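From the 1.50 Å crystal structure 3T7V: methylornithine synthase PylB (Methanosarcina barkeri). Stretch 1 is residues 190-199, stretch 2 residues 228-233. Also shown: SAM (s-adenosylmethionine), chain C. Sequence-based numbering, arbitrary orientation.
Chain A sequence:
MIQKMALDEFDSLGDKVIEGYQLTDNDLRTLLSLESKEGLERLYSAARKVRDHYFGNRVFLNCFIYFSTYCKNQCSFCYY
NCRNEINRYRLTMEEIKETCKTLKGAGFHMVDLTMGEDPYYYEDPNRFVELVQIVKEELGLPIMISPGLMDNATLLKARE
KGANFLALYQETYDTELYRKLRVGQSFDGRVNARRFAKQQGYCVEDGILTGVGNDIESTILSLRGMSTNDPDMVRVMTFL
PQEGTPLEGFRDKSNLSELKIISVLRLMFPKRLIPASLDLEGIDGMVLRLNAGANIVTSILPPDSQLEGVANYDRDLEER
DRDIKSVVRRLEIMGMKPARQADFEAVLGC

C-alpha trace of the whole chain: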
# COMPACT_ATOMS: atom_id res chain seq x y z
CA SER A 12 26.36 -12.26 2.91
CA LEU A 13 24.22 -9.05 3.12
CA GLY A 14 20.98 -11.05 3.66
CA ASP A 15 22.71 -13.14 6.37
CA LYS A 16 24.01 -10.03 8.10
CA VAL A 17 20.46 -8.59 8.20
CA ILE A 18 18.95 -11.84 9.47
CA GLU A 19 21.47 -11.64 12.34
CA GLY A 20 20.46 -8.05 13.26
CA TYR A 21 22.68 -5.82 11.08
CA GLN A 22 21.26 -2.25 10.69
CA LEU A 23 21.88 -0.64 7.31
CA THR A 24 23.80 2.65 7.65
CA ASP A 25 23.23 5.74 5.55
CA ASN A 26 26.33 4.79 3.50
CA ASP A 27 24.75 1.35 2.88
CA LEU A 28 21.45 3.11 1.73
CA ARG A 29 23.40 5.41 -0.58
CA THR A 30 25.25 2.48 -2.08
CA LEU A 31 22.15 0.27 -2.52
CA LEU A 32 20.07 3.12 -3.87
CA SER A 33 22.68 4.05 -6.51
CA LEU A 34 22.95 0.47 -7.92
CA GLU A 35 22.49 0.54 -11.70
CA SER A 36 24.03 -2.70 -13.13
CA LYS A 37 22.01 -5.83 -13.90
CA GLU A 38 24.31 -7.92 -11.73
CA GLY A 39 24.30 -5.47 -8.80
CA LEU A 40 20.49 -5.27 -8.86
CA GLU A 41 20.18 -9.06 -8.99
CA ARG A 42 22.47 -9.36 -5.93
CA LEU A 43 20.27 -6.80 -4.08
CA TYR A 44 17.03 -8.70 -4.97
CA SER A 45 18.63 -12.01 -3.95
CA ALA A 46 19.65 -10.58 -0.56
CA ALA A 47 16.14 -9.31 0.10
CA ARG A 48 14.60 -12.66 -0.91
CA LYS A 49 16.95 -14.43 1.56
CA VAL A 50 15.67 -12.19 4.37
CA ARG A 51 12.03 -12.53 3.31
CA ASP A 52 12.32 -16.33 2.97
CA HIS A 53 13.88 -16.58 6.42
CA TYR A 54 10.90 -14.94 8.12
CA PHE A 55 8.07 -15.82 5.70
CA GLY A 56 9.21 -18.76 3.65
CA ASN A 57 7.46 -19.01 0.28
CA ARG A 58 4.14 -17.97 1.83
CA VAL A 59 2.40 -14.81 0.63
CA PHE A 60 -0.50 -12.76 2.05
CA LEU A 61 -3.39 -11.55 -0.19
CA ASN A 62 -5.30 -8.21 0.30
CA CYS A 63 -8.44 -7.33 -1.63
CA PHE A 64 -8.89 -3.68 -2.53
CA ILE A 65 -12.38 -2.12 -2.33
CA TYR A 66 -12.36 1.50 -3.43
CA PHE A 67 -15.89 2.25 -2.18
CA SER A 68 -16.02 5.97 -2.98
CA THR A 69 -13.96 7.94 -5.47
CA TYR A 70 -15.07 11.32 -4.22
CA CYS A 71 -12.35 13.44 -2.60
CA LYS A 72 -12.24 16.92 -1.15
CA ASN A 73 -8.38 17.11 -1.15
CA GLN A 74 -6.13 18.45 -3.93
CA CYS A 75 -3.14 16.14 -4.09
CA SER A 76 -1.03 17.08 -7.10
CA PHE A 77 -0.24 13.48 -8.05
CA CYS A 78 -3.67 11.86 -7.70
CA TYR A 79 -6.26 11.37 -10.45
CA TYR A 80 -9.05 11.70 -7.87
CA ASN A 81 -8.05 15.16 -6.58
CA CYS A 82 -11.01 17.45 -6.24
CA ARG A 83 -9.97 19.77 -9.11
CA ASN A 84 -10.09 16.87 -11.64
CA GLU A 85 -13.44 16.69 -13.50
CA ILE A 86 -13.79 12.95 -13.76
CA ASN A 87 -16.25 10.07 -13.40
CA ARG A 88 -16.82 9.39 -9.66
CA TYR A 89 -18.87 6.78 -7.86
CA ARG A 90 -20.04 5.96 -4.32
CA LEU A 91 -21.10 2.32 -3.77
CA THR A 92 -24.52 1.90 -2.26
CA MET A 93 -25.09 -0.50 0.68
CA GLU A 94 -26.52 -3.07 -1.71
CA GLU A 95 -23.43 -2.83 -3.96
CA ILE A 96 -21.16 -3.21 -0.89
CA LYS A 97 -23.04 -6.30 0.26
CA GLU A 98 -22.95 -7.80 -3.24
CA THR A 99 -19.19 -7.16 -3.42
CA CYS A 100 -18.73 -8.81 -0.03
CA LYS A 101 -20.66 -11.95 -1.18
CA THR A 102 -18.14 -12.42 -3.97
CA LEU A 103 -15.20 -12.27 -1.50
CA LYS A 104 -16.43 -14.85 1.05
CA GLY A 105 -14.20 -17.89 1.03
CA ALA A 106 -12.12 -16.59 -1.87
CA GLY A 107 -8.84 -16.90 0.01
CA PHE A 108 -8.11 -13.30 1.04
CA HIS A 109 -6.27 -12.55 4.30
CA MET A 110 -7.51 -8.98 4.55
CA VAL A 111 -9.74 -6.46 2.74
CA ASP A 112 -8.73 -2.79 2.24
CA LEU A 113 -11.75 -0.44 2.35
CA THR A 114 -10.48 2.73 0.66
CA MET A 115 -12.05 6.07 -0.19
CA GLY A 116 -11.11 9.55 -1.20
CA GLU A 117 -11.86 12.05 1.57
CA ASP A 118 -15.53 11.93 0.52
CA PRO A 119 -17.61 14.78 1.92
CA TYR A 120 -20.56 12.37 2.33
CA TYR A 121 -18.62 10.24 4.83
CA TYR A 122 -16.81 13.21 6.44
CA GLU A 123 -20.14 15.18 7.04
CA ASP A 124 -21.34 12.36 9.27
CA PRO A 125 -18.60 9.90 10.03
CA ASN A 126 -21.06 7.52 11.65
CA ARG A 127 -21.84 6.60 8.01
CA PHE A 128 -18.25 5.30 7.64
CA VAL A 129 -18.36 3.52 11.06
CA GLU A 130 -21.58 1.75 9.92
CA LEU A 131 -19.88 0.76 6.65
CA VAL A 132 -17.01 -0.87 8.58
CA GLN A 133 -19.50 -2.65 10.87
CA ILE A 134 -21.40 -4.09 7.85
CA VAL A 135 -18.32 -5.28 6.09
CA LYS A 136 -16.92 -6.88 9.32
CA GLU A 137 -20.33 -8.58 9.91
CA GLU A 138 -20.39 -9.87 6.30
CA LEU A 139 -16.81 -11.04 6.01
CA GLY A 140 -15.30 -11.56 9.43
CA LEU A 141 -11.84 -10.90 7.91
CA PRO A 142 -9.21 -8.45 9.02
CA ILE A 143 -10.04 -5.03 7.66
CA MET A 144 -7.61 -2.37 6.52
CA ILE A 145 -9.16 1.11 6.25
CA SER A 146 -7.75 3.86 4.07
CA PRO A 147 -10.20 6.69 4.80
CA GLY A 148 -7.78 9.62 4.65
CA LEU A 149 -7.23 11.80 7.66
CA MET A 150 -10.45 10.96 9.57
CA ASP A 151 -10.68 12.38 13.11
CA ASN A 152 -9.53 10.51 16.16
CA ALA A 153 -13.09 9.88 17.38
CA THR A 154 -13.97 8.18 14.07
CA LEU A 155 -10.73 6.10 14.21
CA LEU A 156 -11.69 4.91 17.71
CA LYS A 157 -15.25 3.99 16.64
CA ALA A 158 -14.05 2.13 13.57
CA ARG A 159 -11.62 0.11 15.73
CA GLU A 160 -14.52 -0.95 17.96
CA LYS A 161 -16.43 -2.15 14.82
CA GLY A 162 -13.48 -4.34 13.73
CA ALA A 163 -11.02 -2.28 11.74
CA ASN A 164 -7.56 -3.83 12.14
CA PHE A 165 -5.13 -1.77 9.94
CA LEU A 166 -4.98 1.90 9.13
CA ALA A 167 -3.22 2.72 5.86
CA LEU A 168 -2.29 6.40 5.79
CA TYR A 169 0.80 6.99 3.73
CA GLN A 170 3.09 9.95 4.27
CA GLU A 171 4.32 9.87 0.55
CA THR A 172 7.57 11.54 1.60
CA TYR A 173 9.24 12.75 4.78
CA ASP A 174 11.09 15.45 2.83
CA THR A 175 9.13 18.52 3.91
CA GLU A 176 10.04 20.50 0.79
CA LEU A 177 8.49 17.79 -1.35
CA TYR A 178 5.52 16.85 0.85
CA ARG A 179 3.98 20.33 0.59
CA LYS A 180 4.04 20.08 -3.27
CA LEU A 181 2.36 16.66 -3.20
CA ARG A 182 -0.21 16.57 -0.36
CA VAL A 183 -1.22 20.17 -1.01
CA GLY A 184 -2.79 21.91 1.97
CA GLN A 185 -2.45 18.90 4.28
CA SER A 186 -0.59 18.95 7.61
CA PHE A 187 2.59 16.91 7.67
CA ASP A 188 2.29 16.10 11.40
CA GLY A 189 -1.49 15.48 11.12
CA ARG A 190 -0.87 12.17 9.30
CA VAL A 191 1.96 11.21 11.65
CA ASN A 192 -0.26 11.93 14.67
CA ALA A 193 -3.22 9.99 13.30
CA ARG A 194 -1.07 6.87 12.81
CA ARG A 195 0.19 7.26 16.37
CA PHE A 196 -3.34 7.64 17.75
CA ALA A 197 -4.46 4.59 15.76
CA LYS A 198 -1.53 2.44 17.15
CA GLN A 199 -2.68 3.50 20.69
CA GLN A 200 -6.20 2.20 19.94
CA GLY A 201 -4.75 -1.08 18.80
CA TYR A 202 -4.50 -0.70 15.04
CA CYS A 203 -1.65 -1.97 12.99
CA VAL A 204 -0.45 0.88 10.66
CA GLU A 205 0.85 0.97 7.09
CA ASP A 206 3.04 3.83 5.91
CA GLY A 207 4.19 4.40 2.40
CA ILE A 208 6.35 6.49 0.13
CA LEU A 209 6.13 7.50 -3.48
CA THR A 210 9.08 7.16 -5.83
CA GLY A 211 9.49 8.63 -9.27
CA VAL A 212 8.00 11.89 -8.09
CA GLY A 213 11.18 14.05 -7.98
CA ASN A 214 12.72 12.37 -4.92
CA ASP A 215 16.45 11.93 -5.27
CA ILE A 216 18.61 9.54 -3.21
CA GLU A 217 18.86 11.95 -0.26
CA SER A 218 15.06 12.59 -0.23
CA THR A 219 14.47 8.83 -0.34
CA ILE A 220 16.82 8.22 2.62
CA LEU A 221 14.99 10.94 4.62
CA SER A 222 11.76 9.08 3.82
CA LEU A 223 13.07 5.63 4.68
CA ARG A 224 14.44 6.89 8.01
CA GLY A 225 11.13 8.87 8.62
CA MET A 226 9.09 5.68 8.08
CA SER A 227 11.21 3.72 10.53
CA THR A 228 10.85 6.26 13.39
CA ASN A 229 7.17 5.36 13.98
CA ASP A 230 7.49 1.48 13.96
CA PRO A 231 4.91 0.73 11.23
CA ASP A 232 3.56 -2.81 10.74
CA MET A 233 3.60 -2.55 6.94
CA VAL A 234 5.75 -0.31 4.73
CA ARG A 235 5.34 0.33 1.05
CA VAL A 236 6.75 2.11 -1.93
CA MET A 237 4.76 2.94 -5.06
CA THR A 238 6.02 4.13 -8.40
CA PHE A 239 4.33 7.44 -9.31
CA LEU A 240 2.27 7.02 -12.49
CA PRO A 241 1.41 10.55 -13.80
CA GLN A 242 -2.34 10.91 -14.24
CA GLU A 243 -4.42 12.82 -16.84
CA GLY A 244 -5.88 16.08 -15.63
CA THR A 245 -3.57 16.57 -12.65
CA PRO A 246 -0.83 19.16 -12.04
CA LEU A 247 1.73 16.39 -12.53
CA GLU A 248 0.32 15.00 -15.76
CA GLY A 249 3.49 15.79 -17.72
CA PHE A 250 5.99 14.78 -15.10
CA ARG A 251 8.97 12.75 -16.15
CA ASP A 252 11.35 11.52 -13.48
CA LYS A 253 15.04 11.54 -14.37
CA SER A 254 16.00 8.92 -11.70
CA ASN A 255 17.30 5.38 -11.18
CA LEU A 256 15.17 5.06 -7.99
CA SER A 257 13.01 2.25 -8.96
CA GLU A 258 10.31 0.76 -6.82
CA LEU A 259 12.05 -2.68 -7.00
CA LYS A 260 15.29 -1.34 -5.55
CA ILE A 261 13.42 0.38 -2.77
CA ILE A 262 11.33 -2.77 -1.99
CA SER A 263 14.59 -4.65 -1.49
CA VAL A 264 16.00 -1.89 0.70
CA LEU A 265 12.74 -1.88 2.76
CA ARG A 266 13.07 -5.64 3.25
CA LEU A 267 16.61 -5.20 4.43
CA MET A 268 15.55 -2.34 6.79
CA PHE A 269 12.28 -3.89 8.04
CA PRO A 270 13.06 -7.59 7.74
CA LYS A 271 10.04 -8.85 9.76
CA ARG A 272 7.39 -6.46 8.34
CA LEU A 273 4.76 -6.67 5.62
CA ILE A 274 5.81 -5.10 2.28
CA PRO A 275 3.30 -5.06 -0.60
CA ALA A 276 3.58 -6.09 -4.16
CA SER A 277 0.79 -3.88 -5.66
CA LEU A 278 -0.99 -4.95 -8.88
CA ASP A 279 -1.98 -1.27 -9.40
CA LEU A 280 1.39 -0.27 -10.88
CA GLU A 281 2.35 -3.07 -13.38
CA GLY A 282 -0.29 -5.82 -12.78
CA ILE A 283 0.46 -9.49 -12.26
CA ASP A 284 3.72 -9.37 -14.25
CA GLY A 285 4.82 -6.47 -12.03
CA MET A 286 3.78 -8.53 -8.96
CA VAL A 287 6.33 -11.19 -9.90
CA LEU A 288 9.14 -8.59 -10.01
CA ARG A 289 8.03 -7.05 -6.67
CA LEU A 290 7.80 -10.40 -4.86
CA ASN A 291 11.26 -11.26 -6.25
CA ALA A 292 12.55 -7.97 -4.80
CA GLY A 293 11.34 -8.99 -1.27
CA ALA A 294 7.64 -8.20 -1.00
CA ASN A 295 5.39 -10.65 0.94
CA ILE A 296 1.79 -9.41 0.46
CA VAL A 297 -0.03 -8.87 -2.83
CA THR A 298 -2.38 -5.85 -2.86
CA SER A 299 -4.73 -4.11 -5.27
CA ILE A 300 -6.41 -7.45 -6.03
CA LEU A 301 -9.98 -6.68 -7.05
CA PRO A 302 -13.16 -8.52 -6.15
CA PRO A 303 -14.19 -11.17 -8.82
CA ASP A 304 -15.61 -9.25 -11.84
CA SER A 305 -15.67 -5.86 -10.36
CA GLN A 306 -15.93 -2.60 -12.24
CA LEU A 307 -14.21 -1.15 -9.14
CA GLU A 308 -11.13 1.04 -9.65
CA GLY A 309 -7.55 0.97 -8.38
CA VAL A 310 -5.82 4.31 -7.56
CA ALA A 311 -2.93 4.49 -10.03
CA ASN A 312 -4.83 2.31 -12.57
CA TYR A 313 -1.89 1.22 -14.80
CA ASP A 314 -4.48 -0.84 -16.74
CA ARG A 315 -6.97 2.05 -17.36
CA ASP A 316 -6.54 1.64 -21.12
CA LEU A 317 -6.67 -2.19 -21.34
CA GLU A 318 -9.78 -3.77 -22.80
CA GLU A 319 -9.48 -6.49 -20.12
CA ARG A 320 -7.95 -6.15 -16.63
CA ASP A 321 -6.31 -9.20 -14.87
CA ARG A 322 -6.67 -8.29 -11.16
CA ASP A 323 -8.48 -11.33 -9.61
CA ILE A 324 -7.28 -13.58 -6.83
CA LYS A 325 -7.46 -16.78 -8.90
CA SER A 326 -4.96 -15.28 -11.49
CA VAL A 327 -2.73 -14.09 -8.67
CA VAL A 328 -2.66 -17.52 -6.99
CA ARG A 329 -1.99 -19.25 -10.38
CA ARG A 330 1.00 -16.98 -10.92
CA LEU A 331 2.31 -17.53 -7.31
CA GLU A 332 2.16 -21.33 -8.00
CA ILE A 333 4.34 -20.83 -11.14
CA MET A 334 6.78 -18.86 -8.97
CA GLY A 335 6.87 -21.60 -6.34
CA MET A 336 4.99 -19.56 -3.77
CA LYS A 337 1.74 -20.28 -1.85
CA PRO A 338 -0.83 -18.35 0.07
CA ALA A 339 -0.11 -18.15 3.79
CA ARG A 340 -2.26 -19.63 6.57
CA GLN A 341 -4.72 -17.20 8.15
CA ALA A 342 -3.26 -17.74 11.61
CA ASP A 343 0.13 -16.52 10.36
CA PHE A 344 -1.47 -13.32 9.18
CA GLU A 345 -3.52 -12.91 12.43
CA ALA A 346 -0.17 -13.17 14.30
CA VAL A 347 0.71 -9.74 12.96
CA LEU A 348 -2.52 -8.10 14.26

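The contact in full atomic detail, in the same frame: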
# COMPACT_ATOMS: atom_id res chain seq x y z
N ARG A 190 -0.83 13.59 9.70
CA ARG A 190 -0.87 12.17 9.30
C ARG A 190 -0.04 11.35 10.27
O ARG A 190 -0.41 10.21 10.60
CB ARG A 190 -0.41 11.89 7.84
CG ARG A 190 -1.34 12.55 6.83
CD ARG A 190 -0.90 12.45 5.40
NE ARG A 190 -1.19 11.16 4.78
CZ ARG A 190 -2.36 10.82 4.23
NH1 ARG A 190 -3.47 11.63 4.36
NH2 ARG A 190 -2.50 9.66 3.53
N VAL A 191 1.13 11.88 10.67
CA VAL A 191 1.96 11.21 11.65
C VAL A 191 1.17 10.98 12.94
O VAL A 191 1.17 9.82 13.52
CB VAL A 191 3.18 12.07 11.93
CG1 VAL A 191 3.97 11.47 13.08
CG2 VAL A 191 4.09 12.16 10.67
N ASN A 192 0.46 12.01 13.42
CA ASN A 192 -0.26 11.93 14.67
C ASN A 192 -1.45 10.96 14.60
O ASN A 192 -1.79 10.29 15.61
CB ASN A 192 -0.70 13.36 15.09
CG ASN A 192 0.48 14.19 15.56
OD1 ASN A 192 1.52 13.69 15.86
ND2 ASN A 192 0.31 15.49 15.54
N ALA A 193 -2.12 10.90 13.42
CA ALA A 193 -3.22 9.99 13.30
C ALA A 193 -2.72 8.52 13.35
O ALA A 193 -3.39 7.68 13.97
CB ALA A 193 -3.95 10.27 11.96
N ARG A 194 -1.58 8.24 12.71
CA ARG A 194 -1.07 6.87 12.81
C ARG A 194 -0.70 6.55 14.25
O ARG A 194 -0.92 5.43 14.68
CB ARG A 194 0.10 6.67 11.85
CG ARG A 194 -0.34 6.65 10.38
CD ARG A 194 0.81 6.14 9.46
NE ARG A 194 2.01 6.93 9.60
CZ ARG A 194 2.31 8.06 8.97
NH1 ARG A 194 3.43 8.66 9.43
NH2 ARG A 194 1.60 8.55 7.92
N ARG A 195 -0.15 7.51 14.99
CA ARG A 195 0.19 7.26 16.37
C ARG A 195 -1.04 7.01 17.23
O ARG A 195 -1.06 6.06 18.05
CB ARG A 195 0.96 8.47 16.90
CG ARG A 195 2.38 8.44 16.33
CD ARG A 195 3.31 9.58 16.81
NE ARG A 195 3.08 9.80 18.26
CZ ARG A 195 2.29 10.76 18.79
NH1 ARG A 195 1.68 11.65 18.00
NH2 ARG A 195 2.17 10.85 20.09
N PHE A 196 -2.09 7.80 17.00
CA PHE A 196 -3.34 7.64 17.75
C PHE A 196 -3.92 6.24 17.44
O PHE A 196 -4.41 5.54 18.32
CB PHE A 196 -4.35 8.74 17.39
CG PHE A 196 -5.66 8.60 18.14
CD1 PHE A 196 -5.75 9.09 19.44
CD2 PHE A 196 -6.72 7.93 17.58
CE1 PHE A 196 -6.96 8.93 20.16
CE2 PHE A 196 -7.93 7.75 18.26
CZ PHE A 196 -8.03 8.24 19.56
N ALA A 197 -3.90 5.87 16.14
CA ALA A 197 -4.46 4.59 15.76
C ALA A 197 -3.67 3.45 16.44
O ALA A 197 -4.33 2.50 16.97
CB ALA A 197 -4.38 4.43 14.21
N LYS A 198 -2.33 3.53 16.48
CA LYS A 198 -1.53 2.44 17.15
C LYS A 198 -1.99 2.38 18.64
O LYS A 198 -2.13 1.29 19.22
CB LYS A 198 -0.06 2.73 17.05
CG LYS A 198 0.48 2.36 15.70
CD LYS A 198 1.17 0.97 15.80
CE LYS A 198 2.68 1.11 15.79
NZ LYS A 198 3.32 -0.22 15.88
N GLN A 199 -2.25 3.54 19.27
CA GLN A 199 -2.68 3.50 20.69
C GLN A 199 -4.01 2.80 20.87
O GLN A 199 -4.32 2.24 21.96
CB GLN A 199 -2.78 4.94 21.21
CG GLN A 199 -1.40 5.52 21.37
CD GLN A 199 -1.38 7.02 21.57
OE1 GLN A 199 -0.30 7.61 21.77
NE2 GLN A 199 -2.55 7.64 21.63
N THR A 228 10.96 5.63 12.08
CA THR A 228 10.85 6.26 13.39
C THR A 228 9.59 5.85 14.14
O THR A 228 9.66 5.63 15.32
CB THR A 228 10.80 7.75 13.21
OG1 THR A 228 12.10 8.13 12.80
CG2 THR A 228 10.45 8.42 14.53
N ASN A 229 8.49 5.67 13.42
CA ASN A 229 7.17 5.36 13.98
C ASN A 229 6.79 3.83 14.10
O ASN A 229 5.68 3.47 14.51
CB ASN A 229 6.14 6.13 13.15
CG ASN A 229 6.62 7.56 12.80
OD1 ASN A 229 6.97 7.87 11.65
ND2 ASN A 229 6.66 8.43 13.83
N ASP A 230 7.71 2.93 13.76
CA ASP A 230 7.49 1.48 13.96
C ASP A 230 6.22 0.94 13.24
O ASP A 230 5.31 0.34 13.83
CB ASP A 230 7.45 1.14 15.48
CG ASP A 230 7.69 -0.33 15.76
OD1 ASP A 230 8.47 -0.96 15.02
OD2 ASP A 230 7.10 -0.85 16.76
N PRO A 231 6.11 1.21 11.95
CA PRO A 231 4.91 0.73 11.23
C PRO A 231 4.93 -0.79 11.08
O PRO A 231 5.97 -1.44 11.05
CB PRO A 231 5.05 1.40 9.87
CG PRO A 231 6.53 1.53 9.71
CD PRO A 231 7.08 1.83 11.07
N ASP A 232 3.73 -1.36 10.95
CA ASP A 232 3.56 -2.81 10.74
C ASP A 232 3.73 -3.26 9.30
O ASP A 232 4.09 -4.40 9.02
CB ASP A 232 2.19 -3.22 11.28
CG ASP A 232 2.04 -2.80 12.73
OD1 ASP A 232 2.56 -3.56 13.57
OD2 ASP A 232 1.54 -1.66 13.05
N MET A 233 3.53 -2.32 8.37
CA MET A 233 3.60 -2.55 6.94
C MET A 233 4.18 -1.27 6.35
O MET A 233 3.86 -0.16 6.79
CB MET A 233 2.18 -2.84 6.38
CG MET A 233 2.18 -3.15 4.90
SD MET A 233 0.53 -3.76 4.50
CE MET A 233 0.70 -3.97 2.77
N SAM C . -7.60 9.28 0.15
CA SAM C . -6.90 8.55 1.10
C SAM C . -5.48 8.95 1.27
O SAM C . -4.98 9.81 0.51
OXT SAM C . -4.86 8.46 2.28
CB SAM C . -6.57 7.30 0.67
CG SAM C . -6.12 7.02 -0.70
SD SAM C . -4.51 6.11 -0.74
CE SAM C . -5.01 4.58 -1.48
C5' SAM C . -3.71 6.91 -2.12
C4' SAM C . -2.37 6.81 -2.06
O4' SAM C . -2.43 6.09 -3.44
C3' SAM C . -1.67 7.94 -1.97
O3' SAM C . -1.30 7.68 -0.61
C2' SAM C . -0.56 7.39 -2.86
O2' SAM C . 0.55 6.78 -2.11
C1' SAM C . -1.11 6.41 -3.91
N9 SAM C . -1.34 7.13 -5.21
C8 SAM C . -2.26 8.09 -5.55
N7 SAM C . -2.05 8.48 -6.79
C5 SAM C . -0.98 7.76 -7.28
C6 SAM C . -0.28 7.81 -8.50
N6 SAM C . -0.61 8.64 -9.49
N1 SAM C . 0.72 6.93 -8.69
C2 SAM C . 1.11 6.07 -7.70
N3 SAM C . 0.53 6.08 -6.48
C4 SAM C . -0.54 6.92 -6.30

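The contact is small, about 235 Å² summed over both sides, and it is organised around one lysine. Stretch 1 is a helical segment whose backbone settles its own polar groups: the amides of Arg 194 through Gln 199 each bond to the carbonyl four residues earlier, as in Lys 198 N to Arg 194 O at 3.0 Å. What the helix offers to stretch 2 is therefore side chain. Val 191, Arg 194 and Lys 198, spaced by three and four residues, lie along one side of the helix, and all three reach the loop.

Stretch 2 has no regular helix or strand, and its contribution to the hydrogen bonding is one backbone carbonyl, Asp 230 O. Asp 230, the first residue to leave helical phi/psi after the preceding helix, does so with positive phi (57°), and its carbonyl oxygen accepts the one hydrogen bond between the stretches, from Lys 198 NZ to Asp 230 O at 2.9 Å. Two carboxylates add charge around the same ammonium: Lys 198 NZ lies 3.9 Å from Asp 230 OD2 and 3.6 Å from Asp 232 OD2, both long salt bridges. Asp 232 sets out sideways, but its end comes nearer the helix; its OD2 is also hydrogen-bonded elsewhere in the structure, so the lysine supplements a partner it already has.

Lysine suits this place because its long aliphatic shaft can cross the gap before the charge is delivered. Its CA-to-CB bond points toward the loop, and chi2 (-99°) and chi3 (-104°) both lie between the usual wells, while chi4 is t. On the way, Lys 198 CE passes 4.0 Å from Asn 229 O, a packing contact.

Asn 229 points toward the helix and gives up 66 Å², close to the 72 Å² covered on Lys 198. It packs near Val 191, whose t rotamer puts CG1 at the contact. Arg 194 NH1 and NH2 are both hydrogen-bonded elsewhere in the structure, and the Asn 229 amide sits beyond hydrogen-bonding distance at the edge of its guanidinium.

One turn before Arg 194, Arg 190 takes no part in the contact. It is buried, and its NH2 donates to SAM OXT at 2.9 Å with an N-H...acceptor angle of 164°.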